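Local coordinates for protein demethylmenaquinone Methyltransferase (Thermus thermophilus, PDB 1J3L) that folds as a compact alpha/beta protein of the RraA family and assembles from three copies of its chain, at residues T70-G75 / V91-D97; A78-W82 / E100-I106; L60-G64 / P129-L133. The contacts are given in a common frame with arbitrary orientation. Residues are numbered along the deposited sequence.

How the interactions relate
Interactions 1 and 2 share elements and touch: the loop 70-75 runs into helix 75-83, and the 91-97 segment into helix 98-101, so Leu-73 and Val-95 both pack on Leu-101. Interaction 1 is buried and held mainly by backbone hydrogen bonds and an aspartate carboxylate, as befits two chains running side by side. Interaction 2 is only partly buried: it pairs aliphatic side chains inside with a hydrated salt bridge and an exposed tryptophan outside. Interaction 3, also buried, stands apart from interaction 2 but joins interaction 1 through neighbouring sheet strands, where the backbone of His-92 hydrogen-bonds to that of Val-62 and of Gly-64; it relies on apolar side chains and one water rather than direct hydrogen bonds.

Interaction 1: residues T70-G75 / V91-D97; sequences TALLGG and VHGAVRD
Residues 70-75 are extended at Thr-70 and Ala-71, kink at Leu-72 (psi -13°) and extend again at Leu-73 and Gly-74 before Gly-75 starts the helix; beside them 91-97 bends in an inverse gamma turn centred on His-92. Two backbone hydrogen bonds tie them: Leu-72 N to Ala-94 O (2.9 Å) and Arg-96 N to Leu-73 O (2.9 Å). A water bridges Thr-70 O and Ala-94 N. Leu-72 (m, t) brings CD1 to 4.0 Å from Val-91 CG1 (t), and Leu-73 CB lies 4.3 Å from Val-95 CG1 (m), branched aliphatics filling a buried layer. Here begins the helix of a beta-alpha-beta crossover, strand 58-63, helix 75-83, strand 88-92. Gly-74 is at the N-cap position, where a CB would clash with Asp-97 OD2; that oxygen (Asp-97: m, left-handed backbone) accepts a hydrogen bond from Gly-75 N (2.7 Å). Ala-71 CB, suitably small, sits 3.5 Å from Arg-96 CG. Arg-96 (p, t, t) sends its guanidinium to Pro-115 O and Asp-10 of the second subunit.

Interaction 2: residues A78-W82 / E100-I106; sequences ARRAW and ELREVPI
The helix of the beta-alpha-beta crossover, 75-83, packs here against helix 98-101 and the loop after it. Residues 78-82 are regular helix; the partner chain makes a type I turn from Leu-101 to Val-104, then an inverse gamma turn centred on Pro-105 closed by Ile-106 N to Val-104 O (2.8 Å). Nearest CA pairs are Ala-78 with Leu-101 (6.3 Å), Arg-79 with Val-104 (6.2 Å) and Trp-82 with Ile-106 (6.3 Å). Ala-78, with only a methyl, allows this closeness: its CB meets Leu-101 CD2 (m, t) at 3.5 Å and Val-104 CG2 (t) at 4.0 Å. Ile-106 (p, t) brings CD1 to 4.2 Å from Ala-81 CB. Trp-82 (chi1 t, chi2 59°) offers a broad surface: Pro-105 CD makes a CH-pi contact over its five-membered ring, 4.0 Å from the centroid and 14° off the ring normal, and Ile-106 CG2 lies 3.5 Å from Trp-82 CD1. Toward solvent, Arg-79 (m, t, m) curls back so that NH1 forms a salt bridge with Glu-100 OE1 (2.8 Å), while a water links Arg-79 NH2 to the same Glu-100 OE1. Beneath, Ala-78 and Leu-101 both rest on Leu-108 of strand 107-110, and Val-104 and Ile-106 share backbone hydrogen bonds with Gly-27 and Arg-28.

Interaction 3: residues L60-G64 / P129-L133; sequences LFVDG and PLKVL
Strand 60-63 and strand 130-132 cross at 74° with axes 8.6 Å apart, a face-to-face packing of separate sheets in which alternate side chains of each meet. Residues 60-63 and 130-132 are extended; the nearest CA pair is Asp-63 with Leu-130, 7.2 Å. Leu-60 is out of reach of the partner and meets helix 45-51. Phe-61 (chi1 t, chi2 -59°) points toward the partner strand; its ring brings CD1 to 4.0 Å from Leu-130 CD1 (m, t) and CE1 to 3.7 Å from Val-132 CG2 (t), a flat ring touching both branched side chains. Val-62 turns the other way. Asp-63 (chi1 t) again faces the partner, its CB 3.9 Å from Leu-130 CD2. Its buried carboxylate is satisfied by polar neighbours: OD1 accepts from Gly-65 N, and a water donates to both Asp-63 OD2 (2.8 Å) and Lys-131 O (2.9 Å), joining the two chains. Lys-131 has its CA-to-CB bond directed away and is exposed, as suits its charge. Strand 58-63 lies between strands 31-39 and 88-92 in the main sheet, parallel to both. The two-stranded antiparallel sheet of 130-132 with 135-137 packs across, Leu-130 touching Thr-37 and Val-132 touching His-92.

Interaction 1: residues T70-G75 / V91-D97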
ATOM      1  N   THR A  70      11.779 -13.852   0.639  1.00 19.43           N
ATOM      2  CA  THR A  70      11.996 -14.592  -0.600  1.00 26.16           C
ATOM      3  C   THR A  70      10.699 -14.724  -1.386  1.00 24.45           C
ATOM      4  O   THR A  70       9.613 -14.597  -0.832  1.00 20.48           O
ATOM      5  CB  THR A  70      12.589 -16.021  -0.332  1.00 28.57           C
ATOM      6  OG1 THR A  70      11.603 -16.860   0.288  1.00 26.03           O
ATOM      7  CG2 THR A  70      13.808 -15.930   0.588  1.00 16.47           C
ATOM      8  N   ALA A  71      10.825 -14.973  -2.683  1.00 23.14           N
ATOM      9  CA  ALA A  71       9.665 -15.113  -3.549  1.00 26.08           C
ATOM     10  C   ALA A  71       9.201 -16.561  -3.600  1.00 32.66           C
ATOM     11  O   ALA A  71      10.010 -17.477  -3.761  1.00 30.94           O
ATOM     12  CB  ALA A  71      10.001 -14.623  -4.955  1.00 23.81           C
ATOM     13  N   LEU A  72       7.894 -16.761  -3.454  1.00 24.86           N
ATOM     14  CA  LEU A  72       7.328 -18.099  -3.502  1.00 26.09           C
ATOM     15  C   LEU A  72       6.874 -18.415  -4.914  1.00 25.23           C
ATOM     16  O   LEU A  72       6.596 -19.569  -5.248  1.00 24.29           O
ATOM     17  CB  LEU A  72       6.154 -18.215  -2.530  1.00 20.74           C
ATOM     18  CG  LEU A  72       6.583 -18.015  -1.080  1.00 21.75           C
ATOM     19  CD1 LEU A  72       5.412 -18.175  -0.153  1.00 24.25           C
ATOM     20  CD2 LEU A  72       7.663 -19.024  -0.748  1.00 25.22           C
ATOM     21  N   LEU A  73       6.813 -17.392  -5.758  1.00 22.65           N
ATOM     22  CA  LEU A  73       6.391 -17.611  -7.131  1.00 18.69           C
ATOM     23  C   LEU A  73       7.019 -16.573  -8.054  1.00 23.04           C
ATOM     24  O   LEU A  73       7.047 -15.379  -7.747  1.00 21.69           O
ATOM     25  CB  LEU A  73       4.862 -17.577  -7.198  1.00 25.27           C
ATOM     26  CG  LEU A  73       4.196 -18.290  -8.370  1.00 38.81           C
ATOM     27  CD1 LEU A  73       2.788 -18.697  -7.990  1.00 39.12           C
ATOM     28  CD2 LEU A  73       4.193 -17.385  -9.576  1.00 57.53           C
ATOM     29  N   GLY A  74       7.560 -17.051  -9.169  1.00 23.64           N
ATOM     30  CA  GLY A  74       8.181 -16.168 -10.132  1.00 13.24           C
ATOM     31  C   GLY A  74       7.489 -16.263 -11.470  1.00 19.84           C
ATOM     32  O   GLY A  74       6.375 -16.790 -11.575  1.00 18.11           O
ATOM     33  N   GLY A  75       8.142 -15.739 -12.502  1.00 21.10           N
ATOM     34  CA  GLY A  75       7.561 -15.787 -13.823  1.00 18.83           C
ATOM     35  C   GLY A  75       7.293 -17.204 -14.296  1.00 26.72           C
ATOM     36  O   GLY A  75       6.255 -17.471 -14.893  1.00 30.71           O
ATOM     37  N   VAL A  91      -0.971 -15.361  -2.569  1.00 22.97           N
ATOM     38  CA  VAL A  91       0.201 -15.567  -1.740  1.00 24.02           C
ATOM     39  C   VAL A  91       0.266 -14.679  -0.506  1.00 27.50           C
ATOM     40  O   VAL A  91       0.359 -13.452  -0.615  1.00 22.63           O
ATOM     41  CB  VAL A  91       1.507 -15.357  -2.560  1.00 25.16           C
ATOM     42  CG1 VAL A  91       2.730 -15.628  -1.698  1.00 21.34           C
ATOM     43  CG2 VAL A  91       1.510 -16.266  -3.774  1.00 20.51           C
ATOM     44  N   HIS A  92       0.192 -15.300   0.667  1.00 19.36           N
ATOM     45  CA  HIS A  92       0.331 -14.546   1.900  1.00 25.76           C
ATOM     46  C   HIS A  92       1.839 -14.557   2.052  1.00 22.56           C
ATOM     47  O   HIS A  92       2.395 -15.371   2.793  1.00 26.74           O
ATOM     48  CB  HIS A  92      -0.302 -15.259   3.093  1.00 18.86           C
ATOM     49  CG  HIS A  92      -0.239 -14.456   4.354  1.00 23.54           C
ATOM     50  ND1 HIS A  92       0.100 -15.005   5.577  1.00 26.71           N
ATOM     51  CD2 HIS A  92      -0.486 -13.147   4.591  1.00 23.33           C
ATOM     52  CE1 HIS A  92       0.054 -14.069   6.504  1.00 32.06           C
ATOM     53  NE2 HIS A  92      -0.300 -12.928   5.933  1.00 29.83           N
ATOM     54  N   GLY A  93       2.487 -13.665   1.310  1.00 19.50           N
ATOM     55  CA  GLY A  93       3.935 -13.581   1.293  1.00  7.85           C
ATOM     56  C   GLY A  93       4.352 -12.847   0.032  1.00 23.42           C
ATOM     57  O   GLY A  93       3.565 -12.047  -0.500  1.00 15.39           O
ATOM     58  N   ALA A  94       5.553 -13.127  -0.475  1.00 16.16           N
ATOM     59  CA  ALA A  94       6.030 -12.419  -1.651  1.00 23.72           C
ATOM     60  C   ALA A  94       6.223 -13.247  -2.914  1.00 23.14           C
ATOM     61  O   ALA A  94       6.273 -14.478  -2.869  1.00 18.41           O
ATOM     62  CB  ALA A  94       7.327 -11.680  -1.311  1.00 21.19           C
ATOM     63  N   VAL A  95       6.325 -12.528  -4.033  1.00 15.02           N
ATOM     64  CA  VAL A  95       6.524 -13.099  -5.364  1.00 19.48           C
ATOM     65  C   VAL A  95       7.629 -12.282  -6.060  1.00 22.15           C
ATOM     66  O   VAL A  95       8.163 -11.352  -5.457  1.00 21.10           O
ATOM     67  CB  VAL A  95       5.210 -13.010  -6.211  1.00 21.33           C
ATOM     68  CG1 VAL A  95       4.060 -13.727  -5.491  1.00  6.60           C
ATOM     69  CG2 VAL A  95       4.846 -11.554  -6.482  1.00 14.87           C
ATOM     70  N   ARG A  96       7.994 -12.641  -7.295  1.00 14.87           N
ATOM     71  CA  ARG A  96       8.994 -11.872  -8.046  1.00 16.74           C
ATOM     72  C   ARG A  96       8.764 -11.924  -9.568  1.00 21.89           C
ATOM     73  O   ARG A  96       7.927 -12.682 -10.046  1.00 13.90           O
ATOM     74  CB  ARG A  96      10.424 -12.313  -7.688  1.00 16.84           C
ATOM     75  CG  ARG A  96      10.876 -13.659  -8.206  1.00 15.30           C
ATOM     76  CD  ARG A  96      12.297 -13.920  -7.765  1.00 18.54           C
ATOM     77  NE  ARG A  96      12.905 -15.021  -8.507  1.00 20.44           N
ATOM     78  CZ  ARG A  96      14.215 -15.189  -8.638  1.00 24.98           C
ATOM     79  NH1 ARG A  96      15.057 -14.325  -8.072  1.00 16.36           N
ATOM     80  NH2 ARG A  96      14.679 -16.205  -9.354  1.00 18.91           N
ATOM     81  N   ASP A  97       9.513 -11.117 -10.319  1.00 27.49           N
ATOM     82  CA  ASP A  97       9.379 -11.009 -11.784  1.00 20.82           C
ATOM     83  C   ASP A  97       8.049 -10.338 -12.093  1.00 20.93           C
ATOM     84  O   ASP A  97       7.352 -10.711 -13.032  1.00 26.85           O
ATOM     85  CB  ASP A  97       9.393 -12.371 -12.494  1.00 19.17           C
ATOM     86  CG  ASP A  97      10.600 -13.218 -12.139  1.00 18.39           C
ATOM     87  OD1 ASP A  97      11.660 -12.672 -11.763  1.00 23.11           O
ATOM     88  OD2 ASP A  97      10.480 -14.451 -12.259  1.00 25.59           O
TER
HETATM   89  O   HOH W   1       7.599 -15.098   1.106  1.00 18.23           O

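Interaction 2: residues A78-W82 / E100-I106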
ATOM      1  N   ALA A  78       4.264 -18.843 -12.504  1.00 21.04           N
ATOM      2  CA  ALA A  78       3.035 -18.182 -12.913  1.00 26.55           C
ATOM      3  C   ALA A  78       2.563 -18.783 -14.237  1.00 20.83           C
ATOM      4  O   ALA A  78       1.391 -19.151 -14.385  1.00 22.20           O
ATOM      5  CB  ALA A  78       3.265 -16.685 -13.067  1.00 30.11           C
ATOM      6  N   ARG A  79       3.482 -18.880 -15.194  1.00 22.82           N
ATOM      7  CA  ARG A  79       3.163 -19.435 -16.495  1.00 20.68           C
ATOM      8  C   ARG A  79       2.777 -20.899 -16.365  1.00 14.70           C
ATOM      9  O   ARG A  79       1.881 -21.354 -17.040  1.00 15.72           O
ATOM     10  CB  ARG A  79       4.360 -19.296 -17.442  1.00 22.42           C
ATOM     11  CG  ARG A  79       4.709 -17.853 -17.801  1.00 31.32           C
ATOM     12  CD  ARG A  79       5.853 -17.739 -18.844  1.00 34.25           C
ATOM     13  NE  ARG A  79       7.201 -18.005 -18.321  1.00 25.84           N
ATOM     14  CZ  ARG A  79       7.985 -17.102 -17.737  1.00 30.96           C
ATOM     15  NH1 ARG A  79       7.554 -15.861 -17.606  1.00 44.21           N
ATOM     16  NH2 ARG A  79       9.180 -17.445 -17.255  1.00 50.03           N
ATOM     17  N   ARG A  80       3.453 -21.638 -15.491  1.00 15.60           N
ATOM     18  CA  ARG A  80       3.125 -23.045 -15.314  1.00 26.10           C
ATOM     19  C   ARG A  80       1.692 -23.186 -14.780  1.00 34.24           C
ATOM     20  O   ARG A  80       0.898 -23.963 -15.312  1.00 28.35           O
ATOM     21  CB  ARG A  80       4.127 -23.720 -14.369  1.00 30.68           C
ATOM     22  CG  ARG A  80       4.176 -25.222 -14.534  1.00 46.14           C
ATOM     23  CD  ARG A  80       4.436 -25.620 -15.988  1.00 34.20           C
ATOM     24  NE  ARG A  80       4.068 -27.016 -16.197  1.00 35.48           N
ATOM     25  CZ  ARG A  80       3.588 -27.505 -17.334  1.00 36.55           C
ATOM     26  NH1 ARG A  80       3.416 -26.715 -18.384  1.00 24.77           N
ATOM     27  NH2 ARG A  80       3.247 -28.783 -17.409  1.00 43.56           N
ATOM     28  N   ALA A  81       1.363 -22.409 -13.747  1.00 23.28           N
ATOM     29  CA  ALA A  81       0.034 -22.435 -13.138  1.00 26.10           C
ATOM     30  C   ALA A  81      -1.031 -22.197 -14.187  1.00 22.36           C
ATOM     31  O   ALA A  81      -2.086 -22.847 -14.187  1.00 21.11           O
ATOM     32  CB  ALA A  81      -0.069 -21.373 -12.041  1.00 23.25           C
ATOM     33  N   TRP A  82      -0.744 -21.266 -15.088  1.00 22.20           N
ATOM     34  CA  TRP A  82      -1.668 -20.940 -16.159  1.00 21.35           C
ATOM     35  C   TRP A  82      -1.826 -22.086 -17.152  1.00 24.17           C
ATOM     36  O   TRP A  82      -2.945 -22.403 -17.558  1.00 30.29           O
ATOM     37  CB  TRP A  82      -1.202 -19.692 -16.896  1.00 22.66           C
ATOM     38  CG  TRP A  82      -2.041 -19.350 -18.076  1.00 27.65           C
ATOM     39  CD1 TRP A  82      -3.378 -19.085 -18.079  1.00 28.56           C
ATOM     40  CD2 TRP A  82      -1.595 -19.195 -19.427  1.00 29.67           C
ATOM     41  NE1 TRP A  82      -3.793 -18.769 -19.346  1.00 30.71           N
ATOM     42  CE2 TRP A  82      -2.721 -18.825 -20.193  1.00 26.30           C
ATOM     43  CE3 TRP A  82      -0.352 -19.326 -20.063  1.00 42.59           C
ATOM     44  CZ2 TRP A  82      -2.646 -18.586 -21.565  1.00 37.00           C
ATOM     45  CZ3 TRP A  82      -0.274 -19.086 -21.433  1.00 52.96           C
ATOM     46  CH2 TRP A  82      -1.417 -18.718 -22.168  1.00 47.36           C
ATOM     47  N   GLU A 100       6.855  -9.957 -15.544  1.00 19.11           N
ATOM     48  CA  GLU A 100       6.381 -11.188 -16.174  1.00 24.67           C
ATOM     49  C   GLU A 100       5.026 -11.673 -15.623  1.00 23.86           C
ATOM     50  O   GLU A 100       4.193 -12.183 -16.374  1.00 23.55           O
ATOM     51  CB  GLU A 100       7.429 -12.299 -16.027  1.00 21.29           C
ATOM     52  CG  GLU A 100       8.678 -12.106 -16.879  1.00 21.71           C
ATOM     53  CD  GLU A 100       9.771 -13.102 -16.521  1.00 35.03           C
ATOM     54  OE1 GLU A 100       9.444 -14.291 -16.309  1.00 26.77           O
ATOM     55  OE2 GLU A 100      10.954 -12.703 -16.458  1.00 38.05           O
ATOM     56  N   LEU A 101       4.802 -11.506 -14.324  1.00 17.13           N
ATOM     57  CA  LEU A 101       3.550 -11.950 -13.723  1.00 21.55           C
ATOM     58  C   LEU A 101       2.350 -11.243 -14.351  1.00 27.40           C
ATOM     59  O   LEU A 101       1.316 -11.869 -14.612  1.00 20.13           O
ATOM     60  CB  LEU A 101       3.562 -11.697 -12.206  1.00 11.04           C
ATOM     61  CG  LEU A 101       4.666 -12.371 -11.372  1.00 20.10           C
ATOM     62  CD1 LEU A 101       4.450 -12.032  -9.908  1.00 19.82           C
ATOM     63  CD2 LEU A 101       4.666 -13.898 -11.565  1.00  3.78           C
ATOM     64  N   ARG A 102       2.512  -9.941 -14.598  1.00 22.83           N
ATOM     65  CA  ARG A 102       1.465  -9.092 -15.168  1.00 21.66           C
ATOM     66  C   ARG A 102       0.952  -9.579 -16.521  1.00 21.32           C
ATOM     67  O   ARG A 102      -0.191  -9.325 -16.889  1.00 16.64           O
ATOM     68  CB  ARG A 102       1.989  -7.664 -15.328  1.00 21.28           C
ATOM     69  CG  ARG A 102       0.938  -6.658 -15.741  1.00 29.01           C
ATOM     70  CD  ARG A 102       0.077  -6.250 -14.543  1.00 37.83           C
ATOM     71  NE  ARG A 102      -1.011  -5.357 -14.926  1.00 39.21           N
ATOM     72  CZ  ARG A 102      -2.035  -5.719 -15.692  1.00 54.59           C
ATOM     73  NH1 ARG A 102      -2.114  -6.963 -16.154  1.00 51.11           N
ATOM     74  NH2 ARG A 102      -2.978  -4.837 -16.005  1.00 40.77           N
ATOM     75  N   GLU A 103       1.810 -10.280 -17.247  1.00 10.25           N
ATOM     76  CA  GLU A 103       1.482 -10.788 -18.571  1.00 30.52           C
ATOM     77  C   GLU A 103       0.808 -12.158 -18.628  1.00 26.66           C
ATOM     78  O   GLU A 103       0.456 -12.615 -19.712  1.00 14.63           O
ATOM     79  CB  GLU A 103       2.758 -10.805 -19.422  1.00 21.58           C
ATOM     80  CG  GLU A 103       3.205  -9.411 -19.803  1.00 23.93           C
ATOM     81  CD  GLU A 103       4.556  -9.381 -20.478  1.00 27.07           C
ATOM     82  OE1 GLU A 103       4.791 -10.190 -21.401  1.00 31.26           O
ATOM     83  OE2 GLU A 103       5.379  -8.531 -20.086  1.00 32.09           O
ATOM     84  N   VAL A 104       0.644 -12.808 -17.478  1.00 22.75           N
ATOM     85  CA  VAL A 104       0.012 -14.129 -17.425  1.00 23.87           C
ATOM     86  C   VAL A 104      -1.463 -13.933 -17.097  1.00 25.05           C
ATOM     87  O   VAL A 104      -1.804 -13.299 -16.097  1.00 18.09           O
ATOM     88  CB  VAL A 104       0.671 -15.022 -16.347  1.00 23.42           C
ATOM     89  CG1 VAL A 104       0.083 -16.432 -16.396  1.00 20.96           C
ATOM     90  CG2 VAL A 104       2.180 -15.057 -16.553  1.00 17.36           C
ATOM     91  N   PRO A 105      -2.361 -14.474 -17.937  1.00 29.87           N
ATOM     92  CA  PRO A 105      -3.804 -14.325 -17.709  1.00 30.00           C
ATOM     93  C   PRO A 105      -4.415 -15.178 -16.610  1.00 25.82           C
ATOM     94  O   PRO A 105      -5.276 -16.012 -16.866  1.00 28.64           O
ATOM     95  CB  PRO A 105      -4.408 -14.608 -19.090  1.00 23.33           C
ATOM     96  CG  PRO A 105      -3.458 -15.618 -19.667  1.00 35.24           C
ATOM     97  CD  PRO A 105      -2.086 -15.115 -19.239  1.00 32.17           C
ATOM     98  N   ILE A 106      -3.945 -14.956 -15.387  1.00 21.68           N
ATOM     99  CA  ILE A 106      -4.441 -15.635 -14.198  1.00 25.04           C
ATOM    100  C   ILE A 106      -4.399 -14.604 -13.083  1.00 20.70           C
ATOM    101  O   ILE A 106      -3.733 -13.574 -13.205  1.00 27.00           O
ATOM    102  CB  ILE A 106      -3.553 -16.826 -13.749  1.00 24.72           C
ATOM    103  CG1 ILE A 106      -2.146 -16.331 -13.402  1.00 25.34           C
ATOM    104  CG2 ILE A 106      -3.533 -17.896 -14.819  1.00 33.28           C
ATOM    105  CD1 ILE A 106      -1.262 -17.399 -12.808  1.00 30.48           C
TER
HETATM  106  O   HOH W   2       4.715 -14.198 -18.239  1.00 18.73           O
HETATM  107  O   HOH W   3      10.882 -16.075 -15.042  1.00 39.05           O

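Interaction 3: residues L60-G64 / P129-L133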
ATOM      1  N   LEU A  60      -5.103 -21.537  -5.735  1.00 21.93           N
ATOM      2  CA  LEU A  60      -4.132 -21.983  -4.752  1.00 19.02           C
ATOM      3  C   LEU A  60      -3.839 -20.825  -3.801  1.00 18.06           C
ATOM      4  O   LEU A  60      -3.493 -19.722  -4.222  1.00 22.03           O
ATOM      5  CB  LEU A  60      -2.842 -22.453  -5.429  1.00 20.24           C
ATOM      6  CG  LEU A  60      -1.784 -23.030  -4.480  1.00 22.11           C
ATOM      7  CD1 LEU A  60      -2.272 -24.376  -3.954  1.00 21.28           C
ATOM      8  CD2 LEU A  60      -0.434 -23.183  -5.196  1.00 23.55           C
ATOM      9  N   PHE A  61      -4.014 -21.084  -2.516  1.00 23.61           N
ATOM     10  CA  PHE A  61      -3.767 -20.091  -1.486  1.00 33.80           C
ATOM     11  C   PHE A  61      -2.485 -20.532  -0.786  1.00 28.02           C
ATOM     12  O   PHE A  61      -2.458 -21.567  -0.121  1.00 32.29           O
ATOM     13  CB  PHE A  61      -4.936 -20.057  -0.494  1.00 32.47           C
ATOM     14  CG  PHE A  61      -5.053 -18.768   0.266  1.00 21.18           C
ATOM     15  CD1 PHE A  61      -4.008 -18.308   1.049  1.00 23.05           C
ATOM     16  CD2 PHE A  61      -6.215 -18.024   0.210  1.00 22.37           C
ATOM     17  CE1 PHE A  61      -4.123 -17.118   1.762  1.00 15.29           C
ATOM     18  CE2 PHE A  61      -6.338 -16.833   0.923  1.00 20.23           C
ATOM     19  CZ  PHE A  61      -5.292 -16.385   1.700  1.00 19.68           C
ATOM     20  N   VAL A  62      -1.422 -19.758  -0.960  1.00 26.09           N
ATOM     21  CA  VAL A  62      -0.138 -20.085  -0.352  1.00 30.19           C
ATOM     22  C   VAL A  62       0.135 -19.240   0.872  1.00 27.74           C
ATOM     23  O   VAL A  62       0.250 -18.014   0.785  1.00 24.54           O
ATOM     24  CB  VAL A  62       1.027 -19.868  -1.332  1.00 23.89           C
ATOM     25  CG1 VAL A  62       2.320 -20.329  -0.704  1.00 29.14           C
ATOM     26  CG2 VAL A  62       0.757 -20.606  -2.622  1.00 25.06           C
ATOM     27  N   ASP A  63       0.223 -19.900   2.017  1.00 30.58           N
ATOM     28  CA  ASP A  63       0.514 -19.202   3.261  1.00 38.72           C
ATOM     29  C   ASP A  63       2.032 -19.221   3.440  1.00 32.08           C
ATOM     30  O   ASP A  63       2.609 -20.270   3.728  1.00 24.20           O
ATOM     31  CB  ASP A  63      -0.149 -19.911   4.439  1.00 36.15           C
ATOM     32  CG  ASP A  63       0.044 -19.168   5.730  1.00 36.08           C
ATOM     33  OD1 ASP A  63       1.117 -18.553   5.903  1.00 35.42           O
ATOM     34  OD2 ASP A  63      -0.872 -19.201   6.572  1.00 50.19           O
ATOM     35  N   GLY A  64       2.677 -18.073   3.246  1.00 29.77           N
ATOM     36  CA  GLY A  64       4.123 -18.008   3.388  1.00 17.17           C
ATOM     37  C   GLY A  64       4.533 -17.426   4.724  1.00 20.29           C
ATOM     38  O   GLY A  64       5.659 -16.956   4.901  1.00 25.99           O
ATOM     39  N   PRO A 129      -5.764 -26.731   6.918  1.00 42.00           N
ATOM     40  CA  PRO A 129      -6.484 -25.507   7.271  1.00 42.85           C
ATOM     41  C   PRO A 129      -5.462 -24.399   7.513  1.00 38.63           C
ATOM     42  O   PRO A 129      -4.454 -24.621   8.181  1.00 45.22           O
ATOM     43  CB  PRO A 129      -7.221 -25.897   8.553  1.00 43.84           C
ATOM     44  CG  PRO A 129      -7.472 -27.358   8.366  1.00 47.80           C
ATOM     45  CD  PRO A 129      -6.153 -27.842   7.807  1.00 41.91           C
ATOM     46  N   LEU A 130      -5.715 -23.214   6.973  1.00 36.85           N
ATOM     47  CA  LEU A 130      -4.800 -22.093   7.154  1.00 30.79           C
ATOM     48  C   LEU A 130      -5.479 -20.995   7.949  1.00 29.76           C
ATOM     49  O   LEU A 130      -6.705 -20.892   7.963  1.00 30.33           O
ATOM     50  CB  LEU A 130      -4.389 -21.496   5.805  1.00 25.80           C
ATOM     51  CG  LEU A 130      -3.815 -22.352   4.685  1.00 27.84           C
ATOM     52  CD1 LEU A 130      -3.677 -21.470   3.456  1.00 30.37           C
ATOM     53  CD2 LEU A 130      -2.475 -22.943   5.077  1.00 20.84           C
ATOM     54  N   LYS A 131      -4.672 -20.160   8.591  1.00 32.51           N
ATOM     55  CA  LYS A 131      -5.188 -19.033   9.352  1.00 35.67           C
ATOM     56  C   LYS A 131      -4.439 -17.817   8.813  1.00 25.37           C
ATOM     57  O   LYS A 131      -3.264 -17.618   9.112  1.00 29.90           O
ATOM     58  CB  LYS A 131      -4.908 -19.212  10.852  1.00 40.28           C
ATOM     59  CG  LYS A 131      -5.659 -18.229  11.748  1.00 46.67           C
ATOM     60  CD  LYS A 131      -4.976 -18.059  13.098  1.00 54.95           C
ATOM     61  CE  LYS A 131      -3.581 -17.458  12.926  1.00 67.38           C
ATOM     62  NZ  LYS A 131      -2.914 -17.128  14.219  1.00 69.50           N
ATOM     63  N   VAL A 132      -5.118 -17.007   8.009  1.00 32.87           N
ATOM     64  CA  VAL A 132      -4.494 -15.831   7.410  1.00 33.74           C
ATOM     65  C   VAL A 132      -5.179 -14.530   7.813  1.00 37.72           C
ATOM     66  O   VAL A 132      -6.378 -14.351   7.582  1.00 32.63           O
ATOM     67  CB  VAL A 132      -4.482 -15.943   5.862  1.00 31.64           C
ATOM     68  CG1 VAL A 132      -3.899 -14.678   5.247  1.00 27.16           C
ATOM     69  CG2 VAL A 132      -3.659 -17.158   5.438  1.00 23.07           C
ATOM     70  N   LEU A 133      -4.403 -13.620   8.400  1.00 38.11           N
ATOM     71  CA  LEU A 133      -4.928 -12.339   8.861  1.00 42.89           C
ATOM     72  C   LEU A 133      -6.236 -12.569   9.600  1.00 34.22           C
ATOM     73  O   LEU A 133      -7.268 -11.993   9.264  1.00 35.85           O
ATOM     74  CB  LEU A 133      -5.152 -11.373   7.690  1.00 47.29           C
ATOM     75  CG  LEU A 133      -3.914 -10.813   6.975  1.00 53.23           C
ATOM     76  CD1 LEU A 133      -4.354  -9.863   5.873  1.00 51.24           C
ATOM     77  CD2 LEU A 133      -3.013 -10.084   7.967  1.00 39.57           C
TER
HETATM   78  O   HOH W   4      -0.533 -17.039   8.392  1.00 41.98           O